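Side-chain contact in protein K7 (Vaccinia virus WR, PDB 3JRV), which suppresses host innate immunity as a Bcl-2-like virulence factor, binding the RNA helicase DDX3 to block interferon-beta induction and TRAF6 and IRAK2 to prevent NF-kappa-B activation: residues Met58-Asp61 and Asp62-Ile65. Residues are numbered along the deposited sequence; the frame is centred on the assembly and turned at random.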
loop_
_atom_site.group_PDB
_atom_site.type_symbol
_atom_site.label_atom_id
_atom_site.label_comp_id
_atom_site.label_asym_id
_atom_site.label_seq_id
_atom_site.Cartn_x
_atom_site.Cartn_y
_atom_site.Cartn_z
HETATM N N MSE A 58 4.677 -4.670 4.931
HETATM C CA MSE A 58 3.849 -5.879 4.806
HETATM C C MSE A 58 3.190 -6.252 6.134
HETATM O O MSE A 58 2.125 -6.896 6.145
HETATM C CB MSE A 58 4.712 -7.044 4.286
HETATM C CG MSE A 58 5.072 -6.731 2.866
HETATM SE SE MSE A 58 6.414 -7.939 2.139
HETATM C CE MSE A 58 5.111 -9.223 1.782
ATOM N N LYS A 59 3.844 -5.904 7.253
ATOM C CA LYS A 59 3.219 -6.129 8.571
ATOM C C LYS A 59 1.902 -5.367 8.780
ATOM O O LYS A 59 1.112 -5.727 9.670
ATOM C CB LYS A 59 4.188 -5.776 9.708
ATOM C CG LYS A 59 5.360 -6.752 9.729
ATOM C CD LYS A 59 6.394 -6.384 10.782
ATOM C CE LYS A 59 7.725 -7.060 10.541
ATOM N NZ LYS A 59 8.610 -6.690 11.688
ATOM N N PHE A 60 1.645 -4.369 7.953
ATOM C CA PHE A 60 0.384 -3.607 8.064
ATOM C C PHE A 60 -0.794 -4.491 7.597
ATOM O O PHE A 60 -1.945 -4.179 7.919
ATOM C CB PHE A 60 0.398 -2.313 7.265
ATOM C CG PHE A 60 1.383 -1.276 7.778
ATOM C CD1 PHE A 60 2.039 -1.445 9.009
ATOM C CD2 PHE A 60 1.645 -0.163 6.996
ATOM C CE1 PHE A 60 2.937 -0.464 9.502
ATOM C CE2 PHE A 60 2.560 0.809 7.411
ATOM C CZ PHE A 60 3.191 0.665 8.698
ATOM N N ASP A 61 -0.509 -5.603 6.922
ATOM C CA ASP A 61 -1.577 -6.581 6.643
ATOM C C ASP A 61 -2.227 -7.027 7.981
ATOM O O ASP A 61 -3.463 -7.119 8.069
ATOM C CB ASP A 61 -1.047 -7.816 5.897
ATOM C CG ASP A 61 -0.623 -7.529 4.432
ATOM O OD1 ASP A 61 -0.584 -6.362 3.973
ATOM O OD2 ASP A 61 -0.371 -8.538 3.728
ATOM N N ASP A 62 -1.393 -7.371 8.966
ATOM C CA ASP A 62 -1.843 -7.798 10.297
ATOM C C ASP A 62 -2.558 -6.666 11.000
ATOM O O ASP A 62 -3.501 -6.924 11.746
ATOM C CB ASP A 62 -0.692 -8.220 11.214
ATOM C CG ASP A 62 -0.000 -9.483 10.762
ATOM O OD1 ASP A 62 -0.541 -10.158 9.852
ATOM O OD2 ASP A 62 1.126 -9.762 11.287
ATOM N N VAL A 63 -2.086 -5.431 10.812
ATOM C CA VAL A 63 -2.757 -4.298 11.460
ATOM C C VAL A 63 -4.167 -4.158 10.923
ATOM O O VAL A 63 -5.113 -3.932 11.681
ATOM C CB VAL A 63 -2.020 -2.946 11.248
ATOM C CG1 VAL A 63 -2.886 -1.770 11.779
ATOM C CG2 VAL A 63 -0.606 -2.983 11.860
ATOM N N ALA A 64 -4.324 -4.344 9.611
ATOM C CA ALA A 64 -5.656 -4.264 9.002
ATOM C C ALA A 64 -6.556 -5.365 9.536
ATOM O O ALA A 64 -7.732 -5.118 9.862
ATOM C CB ALA A 64 -5.559 -4.342 7.475
ATOM N N ILE A 65 -6.008 -6.574 9.658
ATOM C CA ILE A 65 -6.789 -7.677 10.239
ATOM C C ILE A 65 -7.212 -7.411 11.687
ATOM O O ILE A 65 -8.393 -7.612 12.066
ATOM C CB ILE A 65 -6.007 -9.002 10.172
ATOM C CG1 ILE A 65 -5.861 -9.453 8.727
ATOM C CG2 ILE A 65 -6.684 -10.088 11.070
ATOM C CD1 ILE A 65 -4.773 -10.563 8.587
#
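F60 and V63, three residues apart along helix 60-68, send their side chains out from the same flank of the helix. The touch is light: CD1 of the F60 ring meets the CG2 methyl of V63 at 4.2 Å, approaching the ring obliquely. V63 has CG1 anti to the backbone N (chi1 172°), which turns CG2 back beside that nitrogen, where it also packs against the F60 CA. V63 CB rests against F60 O, and the next two side chains lie against backbone oxygens too. A64 CB sits 3.5 Å from D61 O, and I65 curls CG1 back to within 3.4 Å of the same oxygen.

Beneath these contacts, the backbone bonds differ in quality. K59 O receives two weak ones, from D62 N at 3.1 Å and, four residues on, from V63 N at 3.4 Å. The next two i to i+4 bonds are firmer: A64 N reaches F60 O at 2.9 Å with an N-H...O angle of 158°, and I65 N reaches D61 O at 3.0 Å. The residues illustrate how an i to i+3 side-chain pair on one flank of a helix accompanies i to i+4 backbone bonds. D61 N also bonds to M58 O, linking back to helix 52-58.

Farther out, helix 95-114 covers the apolar side: F99 stacks on the F60 ring and touches V63, while I104 meets A64. The D61 side chain touches A106 of that helix, and its carboxylate forms a salt bridge to R37 of helix 26-42; K59 pairs with E56. Within this Bcl-2-like helical bundle, the short helix thus contacts both neighbours. The D61-R37 pairing would be expected to stabilise the ionised carboxylate, whereas F60 and V63 share a light van der Waals touch, with F60 further held by its stack on F99.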